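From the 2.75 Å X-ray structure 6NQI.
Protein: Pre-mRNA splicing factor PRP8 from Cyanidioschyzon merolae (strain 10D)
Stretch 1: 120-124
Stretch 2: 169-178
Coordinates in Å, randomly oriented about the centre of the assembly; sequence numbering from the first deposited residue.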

ATOM      1  N   MET A 120       6.651  -1.869  -5.694  1.00 53.51           N
ATOM      2  CA  MET A 120       6.675  -2.382  -7.057  1.00 57.65           C
ATOM      3  C   MET A 120       7.979  -3.092  -7.371  1.00 61.49           C
ATOM      4  O   MET A 120       8.039  -3.858  -8.336  1.00 66.12           O
ATOM      5  CB  MET A 120       6.480  -1.227  -8.046  1.00 56.01           C
ATOM      6  CG  MET A 120       5.997  -1.644  -9.426  1.00 60.09           C
ATOM      7  SD  MET A 120       4.393  -2.419  -9.274  1.00 61.40           S
ATOM      8  CE  MET A 120       4.812  -4.133  -9.587  1.00 67.88           C
ATOM      9  N   ALA A 121       9.005  -2.878  -6.552  1.00 56.92           N
ATOM     10  CA  ALA A 121      10.311  -3.484  -6.723  1.00 59.81           C
ATOM     11  C   ALA A 121      10.427  -4.890  -6.130  1.00 63.13           C
ATOM     12  O   ALA A 121      11.395  -5.589  -6.449  1.00 65.41           O
ATOM     13  CB  ALA A 121      11.357  -2.567  -6.087  1.00 57.14           C
ATOM     14  N   LEU A 122       9.462  -5.349  -5.329  1.00 66.13           N
ATOM     15  CA  LEU A 122       9.578  -6.698  -4.783  1.00 68.56           C
ATOM     16  C   LEU A 122       9.245  -7.704  -5.884  1.00 71.64           C
ATOM     17  O   LEU A 122       8.227  -7.550  -6.567  1.00 72.33           O
ATOM     18  CB  LEU A 122       8.646  -6.856  -3.577  1.00 67.03           C
ATOM     19  CG  LEU A 122       8.993  -5.997  -2.327  1.00 64.12           C
ATOM     20  CD1 LEU A 122       8.132  -6.294  -1.093  1.00 63.16           C
ATOM     21  CD2 LEU A 122      10.480  -6.072  -1.936  1.00 64.83           C
ATOM     22  N   PRO A 123      10.099  -8.703  -6.129  1.00 69.20           N
ATOM     23  CA  PRO A 123       9.885  -9.563  -7.305  1.00 72.25           C
ATOM     24  C   PRO A 123       8.608 -10.391  -7.247  1.00 72.03           C
ATOM     25  O   PRO A 123       8.004 -10.651  -8.297  1.00 73.46           O
ATOM     26  CB  PRO A 123      11.152 -10.438  -7.341  1.00 76.57           C
ATOM     27  CG  PRO A 123      12.167  -9.673  -6.556  1.00 76.05           C
ATOM     28  CD  PRO A 123      11.374  -9.007  -5.469  1.00 71.40           C
ATOM     29  N   GLU A 124       8.176 -10.810  -6.057  1.00 78.73           N
ATOM     30  CA  GLU A 124       6.943 -11.583  -5.953  1.00 78.26           C
ATOM     31  C   GLU A 124       5.752 -10.764  -6.439  1.00 79.16           C
ATOM     32  O   GLU A 124       4.891 -11.271  -7.163  1.00 79.71           O
ATOM     33  CB  GLU A 124       6.755 -12.028  -4.502  1.00 76.91           C
ATOM     34  CG  GLU A 124       6.250 -13.443  -4.258  1.00 79.83           C
ATOM     35  CD  GLU A 124       7.042 -14.106  -3.133  1.00 81.70           C
ATOM     36  OE1 GLU A 124       6.905 -13.655  -1.954  1.00 79.46           O
ATOM     37  OE2 GLU A 124       7.778 -15.083  -3.423  1.00 85.89           O
ATOM     38  N   ALA A 169      17.532   2.550  -3.313  1.00 77.50           N
ATOM     39  CA  ALA A 169      18.523   1.567  -3.726  1.00 82.68           C
ATOM     40  C   ALA A 169      17.862   0.199  -3.811  1.00 78.23           C
ATOM     41  O   ALA A 169      18.280  -0.721  -3.097  1.00 78.60           O
ATOM     42  CB  ALA A 169      19.705   1.537  -2.758  1.00 86.20           C
ATOM     43  N   PRO A 170      16.823   0.032  -4.649  1.00 90.79           N
ATOM     44  CA  PRO A 170      16.063  -1.236  -4.647  1.00 84.73           C
ATOM     45  C   PRO A 170      16.923  -2.477  -4.828  1.00 88.71           C
ATOM     46  O   PRO A 170      16.668  -3.483  -4.152  1.00 86.84           O
ATOM     47  CB  PRO A 170      15.072  -1.061  -5.809  1.00 79.32           C
ATOM     48  CG  PRO A 170      15.567   0.088  -6.594  1.00 83.74           C
ATOM     49  CD  PRO A 170      16.317   0.974  -5.662  1.00 89.60           C
ATOM     50  N   GLU A 171      17.916  -2.454  -5.728  1.00112.82           N
ATOM     51  CA  GLU A 171      18.717  -3.656  -5.932  1.00114.83           C
ATOM     52  C   GLU A 171      19.464  -4.024  -4.665  1.00119.70           C
ATOM     53  O   GLU A 171      19.580  -5.206  -4.326  1.00119.22           O
ATOM     54  CB  GLU A 171      19.719  -3.504  -7.073  1.00117.97           C
ATOM     55  CG  GLU A 171      19.181  -3.144  -8.430  1.00115.45           C
ATOM     56  CD  GLU A 171      20.290  -3.199  -9.480  1.00121.54           C
ATOM     57  OE1 GLU A 171      20.242  -4.095 -10.356  1.00124.38           O
ATOM     58  OE2 GLU A 171      21.233  -2.378  -9.405  1.00123.89           O
ATOM     59  N   ARG A 172      20.022  -3.025  -3.979  1.00 95.92           N
ATOM     60  CA  ARG A 172      20.766  -3.290  -2.751  1.00100.81           C
ATOM     61  C   ARG A 172      19.855  -3.865  -1.664  1.00 96.26           C
ATOM     62  O   ARG A 172      20.260  -4.758  -0.907  1.00 98.70           O
ATOM     63  CB  ARG A 172      21.461  -1.999  -2.302  1.00104.45           C
ATOM     64  CG  ARG A 172      22.908  -2.190  -1.838  1.00107.45           C
ATOM     65  CD  ARG A 172      23.620  -0.866  -1.556  1.00107.04           C
ATOM     66  NE  ARG A 172      23.595  -0.012  -2.740  1.00107.77           N
ATOM     67  CZ  ARG A 172      24.157   1.187  -2.821  1.00108.98           C
ATOM     68  NH1 ARG A 172      24.816   1.684  -1.782  1.00110.00           N
ATOM     69  NH2 ARG A 172      24.062   1.883  -3.949  1.00110.03           N
ATOM     70  N   VAL A 173      18.602  -3.403  -1.602  1.00 86.70           N
ATOM     71  CA  VAL A 173      17.654  -3.974  -0.648  1.00 82.82           C
ATOM     72  C   VAL A 173      17.338  -5.413  -1.017  1.00 83.12           C
ATOM     73  O   VAL A 173      17.318  -6.304  -0.160  1.00 83.48           O
ATOM     74  CB  VAL A 173      16.359  -3.148  -0.609  1.00 77.91           C
ATOM     75  CG1 VAL A 173      15.398  -3.741   0.403  1.00 74.64           C
ATOM     76  CG2 VAL A 173      16.665  -1.711  -0.329  1.00 78.23           C
ATOM     77  N   LEU A 174      17.081  -5.659  -2.303  1.00 84.74           N
ATOM     78  CA  LEU A 174      16.758  -7.007  -2.747  1.00 85.59           C
ATOM     79  C   LEU A 174      17.917  -7.952  -2.481  1.00 90.51           C
ATOM     80  O   LEU A 174      17.703  -9.130  -2.179  1.00 91.35           O
ATOM     81  CB  LEU A 174      16.413  -6.997  -4.231  1.00 86.15           C
ATOM     82  CG  LEU A 174      15.032  -6.423  -4.532  1.00 81.57           C
ATOM     83  CD1 LEU A 174      14.796  -6.377  -6.031  1.00 83.05           C
ATOM     84  CD2 LEU A 174      13.940  -7.192  -3.794  1.00 78.47           C
ATOM     85  N   GLN A 175      19.148  -7.444  -2.566  1.00 98.97           N
ATOM     86  CA  GLN A 175      20.326  -8.275  -2.364  1.00104.41           C
ATOM     87  C   GLN A 175      20.601  -8.530  -0.890  1.00104.70           C
ATOM     88  O   GLN A 175      21.209  -9.552  -0.543  1.00108.56           O
ATOM     89  CB  GLN A 175      21.532  -7.592  -3.010  1.00109.07           C
ATOM     90  CG  GLN A 175      21.757  -7.958  -4.462  1.00112.29           C
ATOM     91  CD  GLN A 175      22.992  -7.289  -5.037  1.00117.78           C
ATOM     92  OE1 GLN A 175      23.891  -6.882  -4.294  1.00120.41           O
ATOM     93  NE2 GLN A 175      23.045  -7.173  -6.364  1.00120.14           N
ATOM     94  N   LEU A 176      20.171  -7.609  -0.019  1.00 99.18           N
ATOM     95  CA  LEU A 176      20.361  -7.764   1.421  1.00 99.64           C
ATOM     96  C   LEU A 176      19.301  -8.665   2.059  1.00 96.96           C
ATOM     97  O   LEU A 176      19.615  -9.457   2.955  1.00 99.57           O
ATOM     98  CB  LEU A 176      20.358  -6.387   2.069  1.00 97.77           C
ATOM     99  CG  LEU A 176      21.739  -5.740   1.945  1.00102.73           C
ATOM    100  CD1 LEU A 176      21.719  -4.383   2.624  1.00101.45           C
ATOM    101  CD2 LEU A 176      22.865  -6.650   2.467  1.00108.47           C
ATOM    102  N   VAL A 177      18.054  -8.585   1.588  1.00104.72           N
ATOM    103  CA  VAL A 177      16.986  -9.460   2.051  1.00102.75           C
ATOM    104  C   VAL A 177      16.939 -10.648   1.097  1.00105.04           C
ATOM    105  O   VAL A 177      17.454 -10.582  -0.021  1.00106.82           O
ATOM    106  CB  VAL A 177      15.630  -8.715   2.112  1.00 97.24           C
ATOM    107  CG1 VAL A 177      14.729  -9.317   3.158  1.00 96.00           C
ATOM    108  CG2 VAL A 177      15.831  -7.227   2.395  1.00 95.42           C
ATOM    109  N   TRP A 178      16.327 -11.753   1.532  1.00 83.42           N
ATOM    110  CA  TRP A 178      16.299 -13.009   0.725  1.00 86.55           C
ATOM    111  C   TRP A 178      17.704 -13.549   0.368  1.00 92.37           C
ATOM    112  O   TRP A 178      18.259 -13.262  -0.690  1.00 93.76           O
ATOM    113  CB  TRP A 178      15.475 -12.823  -0.568  1.00 84.02           C
ATOM    114  CG  TRP A 178      14.014 -12.499  -0.345  1.00 79.20           C
ATOM    115  CD1 TRP A 178      13.018 -13.375   0.007  1.00 79.06           C
ATOM    116  CD2 TRP A 178      13.391 -11.208  -0.440  1.00 74.52           C
ATOM    117  NE1 TRP A 178      11.814 -12.711   0.112  1.00 74.56           N
ATOM    118  CE2 TRP A 178      12.019 -11.379  -0.146  1.00 71.65           C
ATOM    119  CE3 TRP A 178      13.859  -9.925  -0.745  1.00 73.04           C
ATOM    120  CZ2 TRP A 178      11.124 -10.318  -0.137  1.00 67.31           C
ATOM    121  CZ3 TRP A 178      12.963  -8.876  -0.742  1.00 68.76           C
ATOM    122  CH2 TRP A 178      11.614  -9.079  -0.443  1.00 65.88           C
TER

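Residues 170-176 form a helix, with Ala169 at its N-cap position; the turns are held by i-to-i+4 bonds such as Leu174 N to Pro170 O (2.9 Å) and Val177 N to Val173 O (3.0 Å). Val177 is the first residue to leave helical geometry. Stretch 1 is less regular: a 3-10 segment ends at Ala121, Leu122 occupies the N-cap position, and a new helix starts at Pro123. The backbones come closest in register at Ala121 and Pro170, whose CA atoms lie 6.5 Å apart, and at Leu122 and Leu174, at 7.5 Å.

No hydrogen bond crosses between the stretches, and the contact, which buries 245 Å², rests on apolar packing. The small side chain of Ala121 points toward the helix, its CB 4.0 Å from Pro170 CB. Leu174, one helical turn further on, is the centre of the contact: its CD1 lies 3.5 Å from Ala121 O, a van der Waals approach, while its CD2 meets Pro123 CD at 3.6 Å and Leu122 CD2 at 4.1 Å. Leu122 leaves its backbone sideways, but its m,t rotamer brings the end of the side chain nearer. There Leu122 CD2 also touches Trp178 CH2 at 3.5 Å, meeting the indole at its edge, near the ring plane, so this contact is not a stack on the ring face.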